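Local coordinates for protein PrgA (Enterococcus faecalis, PDB 6Z9K) that extends far outside the cell and provides surface exclusion against unwanted conjugation, its CAP domain being the part described here, at residues Q72-S77 against Q101-A106; D86-K89 against Q95-V98; N132-Y137 against I215-E220; G193-G198 against S226-G231. All coordinates share one frame; numbering follows the deposited sequence.

Interaction 1: Q72-S77 against Q101-A106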
loop_
_atom_site.group_PDB
_atom_site.type_symbol
_atom_site.label_atom_id
_atom_site.label_comp_id
_atom_site.label_asym_id
_atom_site.label_seq_id
_atom_site.Cartn_x
_atom_site.Cartn_y
_atom_site.Cartn_z
ATOM N N GLN A 72 4.726 14.992 -4.483
ATOM C CA GLN A 72 3.532 14.169 -4.778
ATOM C C GLN A 72 3.907 12.698 -4.500
ATOM O O GLN A 72 3.102 11.967 -3.909
ATOM C CB GLN A 72 3.059 14.399 -6.209
ATOM C CG GLN A 72 2.400 15.743 -6.436
ATOM C CD GLN A 72 2.087 15.907 -7.902
ATOM O OE1 GLN A 72 2.790 15.365 -8.742
ATOM N NE2 GLN A 72 1.029 16.637 -8.215
ATOM N N LYS A 73 5.096 12.268 -4.896
ATOM C CA LYS A 73 5.551 10.885 -4.566
ATOM C C LYS A 73 5.568 10.707 -3.050
ATOM O O LYS A 73 5.128 9.618 -2.548
ATOM C CB LYS A 73 6.944 10.629 -5.149
ATOM C CG LYS A 73 6.959 10.641 -6.655
ATOM C CD LYS A 73 8.312 10.304 -7.256
ATOM C CE LYS A 73 8.162 10.089 -8.741
ATOM N NZ LYS A 73 9.472 9.924 -9.379
ATOM N N LYS A 74 6.107 11.676 -2.309
ATOM C CA LYS A 74 6.204 11.520 -0.847
ATOM C C LYS A 74 4.785 11.476 -0.275
ATOM O O LYS A 74 4.517 10.585 0.527
ATOM C CB LYS A 74 7.073 12.593 -0.211
ATOM C CG LYS A 74 7.349 12.358 1.281
ATOM C CD LYS A 74 8.726 12.877 1.710
ATOM C CE LYS A 74 9.843 12.069 1.056
ATOM N NZ LYS A 74 11.209 12.375 1.561
ATOM N N GLU A 75 3.865 12.319 -0.753
ATOM C CA GLU A 75 2.471 12.339 -0.232
ATOM C C GLU A 75 1.839 10.966 -0.433
ATOM O O GLU A 75 1.145 10.487 0.476
ATOM C CB GLU A 75 1.597 13.379 -0.926
ATOM C CG GLU A 75 1.863 14.800 -0.506
ATOM C CD GLU A 75 1.005 15.786 -1.299
ATOM O OE1 GLU A 75 1.575 16.757 -1.875
ATOM O OE2 GLU A 75 -0.233 15.520 -1.395
ATOM N N LEU A 76 1.983 10.403 -1.618
ATOM C CA LEU A 76 1.394 9.104 -1.987
ATOM C C LEU A 76 1.892 8.023 -1.033
ATOM O O LEU A 76 1.058 7.249 -0.552
ATOM C CB LEU A 76 1.739 8.784 -3.432
ATOM C CG LEU A 76 0.941 7.649 -4.056
ATOM C CD1 LEU A 76 -0.526 8.027 -4.195
ATOM C CD2 LEU A 76 1.567 7.185 -5.370
ATOM N N SER A 77 3.186 8.001 -0.746
ATOM C CA SER A 77 3.779 6.981 0.150
ATOM C C SER A 77 3.327 7.232 1.599
ATOM O O SER A 77 2.988 6.250 2.264
ATOM C CB SER A 77 5.276 6.981 0.055
ATOM O OG SER A 77 5.699 6.340 -1.150
ATOM N N GLN A 101 14.900 6.745 0.056
ATOM C CA GLN A 101 15.359 5.386 -0.321
ATOM C C GLN A 101 14.150 4.528 -0.718
ATOM O O GLN A 101 14.159 3.924 -1.778
ATOM C CB GLN A 101 16.082 4.732 0.845
ATOM C CG GLN A 101 16.485 3.301 0.603
ATOM C CD GLN A 101 17.437 2.844 1.683
ATOM O OE1 GLN A 101 17.093 2.748 2.849
ATOM N NE2 GLN A 101 18.638 2.476 1.252
ATOM N N SER A 102 13.111 4.494 0.101
ATOM C CA SER A 102 11.938 3.618 -0.169
ATOM C C SER A 102 11.190 4.126 -1.415
ATOM O O SER A 102 10.713 3.314 -2.244
ATOM C CB SER A 102 11.064 3.494 1.049
ATOM O OG SER A 102 10.305 4.682 1.304
ATOM N N ILE A 103 11.067 5.427 -1.570
ATOM C CA ILE A 103 10.387 6.063 -2.740
ATOM C C ILE A 103 11.170 5.735 -4.011
ATOM O O ILE A 103 10.591 5.295 -4.995
ATOM C CB ILE A 103 10.235 7.554 -2.488
ATOM C CG1 ILE A 103 9.272 7.772 -1.324
ATOM C CG2 ILE A 103 9.755 8.287 -3.729
ATOM C CD1 ILE A 103 9.257 9.227 -0.870
ATOM N N LYS A 104 12.469 5.937 -3.991
ATOM C CA LYS A 104 13.291 5.736 -5.213
ATOM C C LYS A 104 13.213 4.274 -5.604
ATOM O O LYS A 104 13.113 3.991 -6.810
ATOM C CB LYS A 104 14.753 6.162 -5.016
ATOM C CG LYS A 104 15.636 5.972 -6.248
ATOM C CD LYS A 104 17.028 6.440 -6.005
ATOM C CE LYS A 104 17.992 6.109 -7.120
ATOM N NZ LYS A 104 18.176 4.646 -7.333
ATOM N N PHE A 105 13.287 3.366 -4.649
ATOM C CA PHE A 105 13.255 1.927 -4.943
ATOM C C PHE A 105 11.910 1.629 -5.588
ATOM O O PHE A 105 11.852 0.960 -6.677
ATOM C CB PHE A 105 13.503 1.116 -3.676
ATOM C CG PHE A 105 13.509 -0.376 -3.801
ATOM C CD1 PHE A 105 13.750 -1.056 -4.992
ATOM C CD2 PHE A 105 13.341 -1.109 -2.638
ATOM C CE1 PHE A 105 13.809 -2.431 -5.017
ATOM C CE2 PHE A 105 13.379 -2.482 -2.677
ATOM C CZ PHE A 105 13.602 -3.138 -3.855
ATOM N N ALA A 106 10.818 2.083 -4.965
ATOM C CA ALA A 106 9.481 1.795 -5.527
ATOM C C ALA A 106 9.333 2.319 -6.969
ATOM O O ALA A 106 8.782 1.606 -7.854
ATOM C CB ALA A 106 8.405 2.406 -4.662
#
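Ile103 pushes its side chain against one flank of helix 70-90 and meets three residues there, each through a different carbon. Its CD1 methyl lies 3.5 Å from Lys74 CE, tighter than an ordinary van der Waals contact, and the two side chains run at about a right angle to each other. The branch methyl CG2 sits 3.9 Å from Lys73 CB, while CG1 passes 3.9 Å from Ser77 OG. CG1 is anti to the carbonyl carbon (chi1 -66°), which sends the long branch over Lys74 and leaves CG2 for Lys73.

The polar ends of Lys74 and Ser77 are engaged outside the contact. Lys74 bends at its second and third torsions, bringing CE across the isoleucine methyl and carrying NZ on to a salt bridge with Asp100, at the start of helix 100-112. The buried Ser77 OG bonds to the backbone N of Val199 in strand 196-202, while Val98 packs against both Ser77 and Ile103. The extended chain of Lys73 leads away from the interface beyond CB, so mainly the root of that residue is used.

The axes of the two six-residue segments come within 10.4 Å, their directions 99° apart. Helices 70-90 and 100-112 both pack beside the three-stranded antiparallel sheet, the second with Ser102 on Leu197 and Tyr217, as fits the alpha-beta-alpha sandwich of CAP domains.

Interaction 2: D86-K89 against Q95-V98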
loop_
_atom_site.group_PDB
_atom_site.type_symbol
_atom_site.label_atom_id
_atom_site.label_comp_id
_atom_site.label_asym_id
_atom_site.label_seq_id
_atom_site.Cartn_x
_atom_site.Cartn_y
_atom_site.Cartn_z
ATOM N N ASP A 86 -1.504 2.206 10.831
ATOM C CA ASP A 86 -2.633 2.238 11.789
ATOM C C ASP A 86 -2.984 0.778 12.122
ATOM O O ASP A 86 -3.158 0.453 13.291
ATOM C CB ASP A 86 -3.749 3.095 11.223
ATOM C CG ASP A 86 -5.012 3.136 12.067
ATOM O OD1 ASP A 86 -4.906 3.624 13.179
ATOM O OD2 ASP A 86 -6.075 2.674 11.590
ATOM N N VAL A 87 -3.096 -0.081 11.121
ATOM C CA VAL A 87 -3.440 -1.502 11.325
ATOM C C VAL A 87 -2.262 -2.167 12.030
ATOM O O VAL A 87 -2.425 -2.886 13.009
ATOM C CB VAL A 87 -3.740 -2.155 9.973
ATOM C CG1 VAL A 87 -3.953 -3.636 10.075
ATOM C CG2 VAL A 87 -4.928 -1.483 9.328
ATOM N N ARG A 88 -1.042 -1.938 11.539
ATOM C CA ARG A 88 0.148 -2.633 12.097
ATOM C C ARG A 88 0.304 -2.277 13.581
ATOM O O ARG A 88 0.577 -3.209 14.397
ATOM C CB ARG A 88 1.382 -2.262 11.284
ATOM C CG ARG A 88 1.385 -2.952 9.932
ATOM C CD ARG A 88 2.607 -2.642 9.106
ATOM N NE ARG A 88 3.858 -3.133 9.682
ATOM C CZ ARG A 88 4.424 -4.303 9.452
ATOM N NH1 ARG A 88 3.968 -5.138 8.529
ATOM N NH2 ARG A 88 5.489 -4.635 10.150
ATOM N N LYS A 89 0.105 -1.013 13.958
ATOM C CA LYS A 89 0.255 -0.581 15.355
ATOM C C LYS A 89 -0.825 -1.298 16.194
ATOM O O LYS A 89 -0.505 -1.788 17.326
ATOM C CB LYS A 89 0.128 0.937 15.485
ATOM C CG LYS A 89 0.369 1.429 16.911
ATOM C CD LYS A 89 0.451 2.913 16.971
ATOM C CE LYS A 89 0.994 3.378 18.304
ATOM N NZ LYS A 89 0.846 4.851 18.441
ATOM N N GLN A 95 6.458 -0.477 12.926
ATOM C CA GLN A 95 5.901 0.680 12.194
ATOM C C GLN A 95 6.802 0.982 11.002
ATOM O O GLN A 95 8.009 0.808 11.116
ATOM C CB GLN A 95 5.847 1.889 13.115
ATOM C CG GLN A 95 4.888 1.711 14.267
ATOM C CD GLN A 95 3.506 1.508 13.732
ATOM O OE1 GLN A 95 3.085 0.363 13.547
ATOM N NE2 GLN A 95 2.832 2.609 13.438
ATOM N N LEU A 96 6.233 1.404 9.897
ATOM C CA LEU A 96 6.984 1.611 8.639
ATOM C C LEU A 96 7.326 3.079 8.480
ATOM O O LEU A 96 6.524 3.934 8.793
ATOM C CB LEU A 96 6.163 1.103 7.454
ATOM C CG LEU A 96 5.564 -0.294 7.636
ATOM C CD1 LEU A 96 4.562 -0.627 6.570
ATOM C CD2 LEU A 96 6.618 -1.374 7.666
ATOM N N SER A 97 8.513 3.323 7.942
ATOM C CA SER A 97 9.011 4.646 7.544
ATOM C C SER A 97 8.715 4.850 6.070
ATOM O O SER A 97 8.511 3.840 5.371
ATOM C CB SER A 97 10.477 4.779 7.822
ATOM O OG SER A 97 11.255 3.887 7.040
ATOM N N VAL A 98 8.719 6.118 5.658
ATOM C CA VAL A 98 8.872 6.557 4.263
ATOM C C VAL A 98 10.194 7.304 4.182
ATOM O O VAL A 98 10.467 8.154 5.020
ATOM C CB VAL A 98 7.687 7.420 3.851
ATOM C CG1 VAL A 98 7.909 7.974 2.459
ATOM C CG2 VAL A 98 6.419 6.599 3.907
#
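Gln95 and Arg88 bury the most surface here, with Leu96 next, and together they hold the last turns of helix 70-90 against the chain that returns from it in a helix-loop-strand connection leading into strand 97-98. The Gln95 side chain starts away from the helix but folds back: CG is anti to the carbonyl carbon (chi1 -65°) and a turn about the CB-CG bond (chi2 -61°) lays the amide against the backbone of Arg88 and Lys89. Its CD lies 3.8 Å from Lys89 CB, and the amide therefore rests on the beginning of the lysine side chain, whose extended remainder leads away from the contact.

Arg88 meets Leu96 along a different line. The two side chains cross at about a right angle, with Arg88 CD 3.8 Å from Leu96 CD1. The other methyl, Leu96 CD2, is placed 3.8 Å above one face of the guanidinium, over the outer part of the group. A bend at chi3 (65°) turns the guanidinium out of the line of its aliphatic chain, and its rotation is fixed by three backbone carbonyls: NE bonds to Ser94 O, NH1 to Leu189 O and NH2 to Gln191 O. These bonds probably help to accommodate the charge of this buried residue.

Asn85 OD1 accepts a bond from Leu96 N, tying the returning chain to the same helix. Beyond it, strand 97-98 pairs with strand 232-233, Ser97 makes backbone bonds to Thr195 and Leu197, and Leu96 also packs on Leu197 of strand 196-202.

Interaction 3: N132-Y137 against I215-E220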
loop_
_atom_site.group_PDB
_atom_site.type_symbol
_atom_site.label_atom_id
_atom_site.label_comp_id
_atom_site.label_asym_id
_atom_site.label_seq_id
_atom_site.Cartn_x
_atom_site.Cartn_y
_atom_site.Cartn_z
ATOM N N ASN A 132 19.446 -0.374 -6.319
ATOM C CA ASN A 132 19.165 0.372 -5.075
ATOM C C ASN A 132 19.855 -0.254 -3.860
ATOM O O ASN A 132 19.659 0.272 -2.746
ATOM C CB ASN A 132 17.649 0.507 -4.872
ATOM C CG ASN A 132 17.067 1.550 -5.813
ATOM O OD1 ASN A 132 17.101 2.731 -5.504
ATOM N ND2 ASN A 132 16.655 1.145 -7.006
ATOM N N GLY A 133 20.680 -1.256 -4.062
ATOM C CA GLY A 133 21.506 -1.852 -3.010
ATOM C C GLY A 133 20.759 -2.919 -2.237
ATOM O O GLY A 133 21.271 -3.318 -1.159
ATOM N N PHE A 134 19.643 -3.418 -2.756
ATOM C CA PHE A 134 18.870 -4.500 -2.115
ATOM C C PHE A 134 19.272 -5.850 -2.691
ATOM O O PHE A 134 19.663 -5.979 -3.851
ATOM C CB PHE A 134 17.373 -4.244 -2.311
ATOM C CG PHE A 134 16.864 -3.076 -1.525
ATOM C CD1 PHE A 134 16.975 -1.782 -2.016
ATOM C CD2 PHE A 134 16.336 -3.229 -0.248
ATOM C CE1 PHE A 134 16.537 -0.687 -1.319
ATOM C CE2 PHE A 134 15.869 -2.129 0.457
ATOM C CZ PHE A 134 15.975 -0.862 -0.055
ATOM N N LYS A 135 19.031 -6.889 -1.910
ATOM C CA LYS A 135 19.279 -8.273 -2.308
ATOM C C LYS A 135 18.337 -8.673 -3.433
ATOM O O LYS A 135 17.175 -8.252 -3.455
ATOM C CB LYS A 135 19.105 -9.209 -1.117
ATOM C CG LYS A 135 20.153 -8.935 -0.052
ATOM C CD LYS A 135 19.857 -9.644 1.225
ATOM C CE LYS A 135 21.092 -9.581 2.090
ATOM N NZ LYS A 135 20.789 -10.039 3.458
ATOM N N GLU A 136 18.877 -9.481 -4.348
ATOM C CA GLU A 136 18.052 -10.069 -5.425
ATOM C C GLU A 136 17.612 -11.478 -5.023
ATOM O O GLU A 136 18.389 -12.236 -4.387
ATOM C CB GLU A 136 18.840 -10.164 -6.713
ATOM C CG GLU A 136 19.239 -8.836 -7.283
ATOM C CD GLU A 136 19.894 -9.018 -8.644
ATOM O OE1 GLU A 136 21.134 -8.819 -8.741
ATOM O OE2 GLU A 136 19.120 -9.326 -9.612
ATOM N N TYR A 137 16.464 -11.889 -5.538
ATOM C CA TYR A 137 15.893 -13.248 -5.351
ATOM C C TYR A 137 15.455 -13.691 -6.741
ATOM O O TYR A 137 14.335 -13.461 -7.115
ATOM C CB TYR A 137 14.746 -13.181 -4.358
ATOM C CG TYR A 137 15.170 -12.618 -3.023
ATOM C CD1 TYR A 137 15.162 -11.263 -2.786
ATOM C CD2 TYR A 137 15.660 -13.438 -2.022
ATOM C CE1 TYR A 137 15.602 -10.712 -1.592
ATOM C CE2 TYR A 137 16.046 -12.919 -0.797
ATOM C CZ TYR A 137 16.057 -11.554 -0.583
ATOM O OH TYR A 137 16.482 -11.112 0.645
ATOM N N ILE A 215 5.694 -1.329 -2.196
ATOM C CA ILE A 215 7.056 -1.870 -1.986
ATOM C C ILE A 215 7.395 -1.751 -0.491
ATOM O O ILE A 215 7.298 -0.663 0.054
ATOM C CB ILE A 215 8.063 -1.164 -2.904
ATOM C CG1 ILE A 215 7.604 -1.181 -4.378
ATOM C CG2 ILE A 215 9.415 -1.812 -2.677
ATOM C CD1 ILE A 215 7.227 -2.509 -4.901
ATOM N N SER A 216 7.663 -2.854 0.181
ATOM C CA SER A 216 7.956 -2.778 1.643
ATOM C C SER A 216 8.960 -3.847 2.033
ATOM O O SER A 216 9.106 -4.859 1.338
ATOM C CB SER A 216 6.680 -2.873 2.433
ATOM O OG SER A 216 5.985 -4.075 2.177
ATOM N N TYR A 217 9.726 -3.593 3.089
ATOM C CA TYR A 217 10.865 -4.454 3.452
ATOM C C TYR A 217 11.381 -4.013 4.816
ATOM O O TYR A 217 11.009 -2.912 5.316
ATOM C CB TYR A 217 11.985 -4.312 2.393
ATOM C CG TYR A 217 12.365 -2.876 2.143
ATOM C CD1 TYR A 217 13.282 -2.182 2.939
ATOM C CD2 TYR A 217 11.772 -2.171 1.076
ATOM C CE1 TYR A 217 13.566 -0.836 2.724
ATOM C CE2 TYR A 217 12.016 -0.818 0.899
ATOM C CZ TYR A 217 12.951 -0.157 1.678
ATOM O OH TYR A 217 13.257 1.176 1.511
ATOM N N GLY A 218 12.251 -4.852 5.357
ATOM C CA GLY A 218 13.111 -4.510 6.473
ATOM C C GLY A 218 14.573 -4.374 6.101
ATOM O O GLY A 218 14.925 -4.593 4.947
ATOM N N LYS A 219 15.389 -3.988 7.051
ATOM C CA LYS A 219 16.799 -3.657 6.744
ATOM C C LYS A 219 17.553 -4.927 6.362
ATOM O O LYS A 219 18.616 -4.815 5.706
ATOM C CB LYS A 219 17.446 -2.892 7.878
ATOM C CG LYS A 219 17.759 -3.649 9.128
ATOM C CD LYS A 219 18.173 -2.663 10.264
ATOM C CE LYS A 219 17.330 -1.404 10.280
ATOM N NZ LYS A 219 17.473 -0.601 11.519
ATOM N N GLU A 220 17.034 -6.096 6.695
ATOM C CA GLU A 220 17.713 -7.378 6.321
ATOM C C GLU A 220 17.667 -7.613 4.806
ATOM O O GLU A 220 18.432 -8.459 4.358
ATOM C CB GLU A 220 17.008 -8.541 6.992
ATOM C CG GLU A 220 16.984 -8.400 8.508
ATOM C CD GLU A 220 15.876 -7.550 9.128
ATOM O OE1 GLU A 220 14.979 -7.073 8.382
ATOM O OE2 GLU A 220 15.967 -7.369 10.368
#
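Lys135 NZ gives a hydrogen bond of 3.0 Å to the backbone O of Glu220, at a C=O...N angle of 166°, so that the ammonium lies almost straight beyond the carbonyl. The lysine chain is extended past CG, and its CD also passes 3.6 Å from Glu220 O. Backbone bonds between Lys135 and Lys221 and between Gly133 and Glu223 run beside this link.

Next to this bond in sequence, Phe134 pairs with Tyr217 in a T-shaped (edge-to-face) stack. The edge of Phe134 is directed at the face of Tyr217, with ring centroids 4.7 Å apart and planes at 67°. Phe134 CE2 stands 3.4 Å above the tyrosine plane, nearer the ring's border than its middle, and is 3.5 Å from Tyr217 CE1; CZ lies beside it, 3.6 Å from Tyr217 CZ. Helix 122-132 ends just before this pair in a Schellman motif, with Gly133 at positive phi, and the loop then passes the end of the central strand of the three-stranded antiparallel sheet. Tyr217 CG lies between the backbone N and the carbonyl carbon (chi1 52°), turning the ring toward the loop. Phe134 also stacks with Phe105 of helix 100-112, and Tyr217 packs on Ser102 of that helix.

Interaction 4: G193-G198 against S226-G231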
loop_
_atom_site.group_PDB
_atom_site.type_symbol
_atom_site.label_atom_id
_atom_site.label_comp_id
_atom_site.label_asym_id
_atom_site.label_seq_id
_atom_site.Cartn_x
_atom_site.Cartn_y
_atom_site.Cartn_z
ATOM N N GLY A 193 8.713 -7.016 11.325
ATOM C CA GLY A 193 10.107 -6.636 11.121
ATOM C C GLY A 193 10.278 -5.736 9.913
ATOM O O GLY A 193 11.368 -5.177 9.743
ATOM N N LYS A 194 9.242 -5.517 9.122
ATOM C CA LYS A 194 9.339 -4.495 8.060
ATOM C C LYS A 194 9.507 -3.107 8.657
ATOM O O LYS A 194 8.985 -2.800 9.750
ATOM C CB LYS A 194 8.156 -4.591 7.118
ATOM C CG LYS A 194 8.247 -5.760 6.162
ATOM C CD LYS A 194 7.111 -5.741 5.165
ATOM C CE LYS A 194 7.240 -6.823 4.128
ATOM N NZ LYS A 194 6.132 -6.767 3.150
ATOM N N THR A 195 10.271 -2.277 8.005
ATOM C CA THR A 195 10.586 -0.944 8.536
ATOM C C THR A 195 10.368 0.141 7.504
ATOM O O THR A 195 10.499 1.301 7.902
ATOM C CB THR A 195 12.042 -0.895 9.023
ATOM O OG1 THR A 195 12.934 -1.070 7.936
ATOM C CG2 THR A 195 12.249 -1.908 10.124
ATOM N N ALA A 196 10.043 -0.174 6.230
ATOM C CA ALA A 196 10.014 0.882 5.203
ATOM C C ALA A 196 8.995 0.540 4.128
ATOM O O ALA A 196 8.735 -0.657 3.883
ATOM C CB ALA A 196 11.386 1.054 4.586
ATOM N N LEU A 197 8.390 1.563 3.565
ATOM C CA LEU A 197 7.403 1.390 2.474
ATOM C C LEU A 197 7.569 2.530 1.481
ATOM O O LEU A 197 7.800 3.669 1.856
ATOM C CB LEU A 197 5.995 1.344 3.080
ATOM C CG LEU A 197 4.893 0.935 2.108
ATOM C CD1 LEU A 197 3.760 0.279 2.861
ATOM C CD2 LEU A 197 4.341 2.124 1.351
ATOM N N GLY A 198 7.361 2.198 0.206
ATOM C CA GLY A 198 7.244 3.181 -0.876
ATOM C C GLY A 198 6.092 2.755 -1.772
ATOM O O GLY A 198 5.959 1.533 -2.011
ATOM N N SER A 226 25.235 -1.671 1.798
ATOM C CA SER A 226 24.268 -0.643 1.324
ATOM C C SER A 226 23.811 0.301 2.425
ATOM O O SER A 226 23.438 -0.159 3.495
ATOM C CB SER A 226 23.074 -1.282 0.687
ATOM O OG SER A 226 23.550 -2.007 -0.415
ATOM N N GLN A 227 23.744 1.588 2.092
ATOM C CA GLN A 227 23.311 2.658 3.030
ATOM C C GLN A 227 21.772 2.589 3.180
ATOM O O GLN A 227 21.120 2.461 2.171
ATOM C CB GLN A 227 23.972 3.958 2.547
ATOM C CG GLN A 227 25.518 3.840 2.528
ATOM C CD GLN A 227 26.272 5.116 2.236
ATOM O OE1 GLN A 227 27.275 5.436 2.876
ATOM N NE2 GLN A 227 25.784 5.883 1.274
ATOM N N TYR A 228 21.315 2.430 4.414
ATOM C CA TYR A 228 19.919 2.474 4.885
ATOM C C TYR A 228 19.609 3.883 5.367
ATOM O O TYR A 228 20.419 4.582 6.027
ATOM C CB TYR A 228 19.648 1.462 5.995
ATOM C CG TYR A 228 18.220 1.385 6.475
ATOM C CD1 TYR A 228 17.257 0.685 5.757
ATOM C CD2 TYR A 228 17.757 2.091 7.590
ATOM C CE1 TYR A 228 15.936 0.611 6.162
ATOM C CE2 TYR A 228 16.432 2.021 8.008
ATOM C CZ TYR A 228 15.489 1.330 7.259
ATOM O OH TYR A 228 14.181 1.230 7.659
ATOM N N GLN A 229 18.414 4.316 5.004
ATOM C CA GLN A 229 17.909 5.649 5.367
ATOM C C GLN A 229 16.767 5.437 6.350
ATOM O O GLN A 229 15.822 4.697 6.010
ATOM C CB GLN A 229 17.487 6.386 4.118
ATOM C CG GLN A 229 17.233 7.825 4.436
ATOM C CD GLN A 229 16.769 8.581 3.237
ATOM O OE1 GLN A 229 16.379 7.993 2.227
ATOM N NE2 GLN A 229 16.873 9.892 3.350
ATOM N N ASN A 230 16.903 5.972 7.571
ATOM C CA ASN A 230 15.815 5.802 8.570
ATOM C C ASN A 230 14.491 6.423 8.071
ATOM O O ASN A 230 13.448 5.826 8.364
ATOM C CB ASN A 230 16.161 6.438 9.915
ATOM C CG ASN A 230 17.234 5.688 10.659
ATOM O OD1 ASN A 230 17.593 4.565 10.275
ATOM N ND2 ASN A 230 17.854 6.361 11.621
ATOM N N GLY A 231 14.539 7.576 7.396
ATOM C CA GLY A 231 13.342 8.309 6.967
ATOM C C GLY A 231 12.448 8.664 8.155
ATOM O O GLY A 231 12.936 8.825 9.316
#
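Thr195 and Tyr228 join hydroxyl to hydroxyl at a classic beta bulge, where Thr195 and Ala196 both face Tyr217 of the neighbouring strand. The bulge involves the part of the 193-198 segment that leads into strand 196-202, an outer strand of the three-stranded antiparallel sheet. Thr195 OG1 and Tyr228 OH are 2.6 Å apart in a short hydrogen bond, and either group could be the donor.

Side-chain rotation accounts for the meeting. In Thr195 the hydroxyl sits between the backbone N and the carbonyl carbon (chi1 65°), whereas CG2 is anti to the carbonyl carbon; OG1 is thereby the branch offered to the tyrosine. Tyr228 has CG anti to its own backbone N (chi1 -176°), which swings the ring out from the loop and carries the phenol oxygen to the bulge. The two side chains approach at a slant, and Thr195 OG1 remains 3.6 Å from Tyr228 CZ. Along the ring's other contacts, Leu222 packs against it, as does Ser97 of strand 97-98, while Asn230 OD1 of the same loop lies at the ring edge, in its plane.

Both backbones are anchored separately. Thr195 and Ala196 make backbone bonds to Tyr217, and Thr195 also pairs with Ser97. On the loop side, Gln229 OE1 accepts a bond from the backbone N of Gln101, its NE2 bonds to Asp100 OD2, and Gln227 O is held by Gln101 NE2. These bonds fix the loop from which Tyr228 reaches the bulge. Thr195 CB, which carries the bonded hydroxyl, is 3.3 Å from Tyr228 OH, and the methyl Ala196 CB lies 4.2 Å from the same oxygen.

How the interactions relate
Interactions 1 and 2 share helix 70-90, their centres about 15 Å apart, and interaction 2 is nested along the chain inside the loop closed by interaction 1. Val98 connects them by packing on Ser77 and Ile103. Interactions 3 and 4 come later and interlock, since their segments alternate in sequence; their centres are about 9 Å apart and they meet on adjacent strands 211-217 and 196-202. Interactions 1 and 4 each touch the other three, whereas 2 and 3 do not touch directly. The helix pair and the sheet of the CAP domain are thus joined through helix 100-112, where Ser102 OG bonds to Leu197 O and Phe105 packs on Phe134, and through Ser97 of strand 97-98.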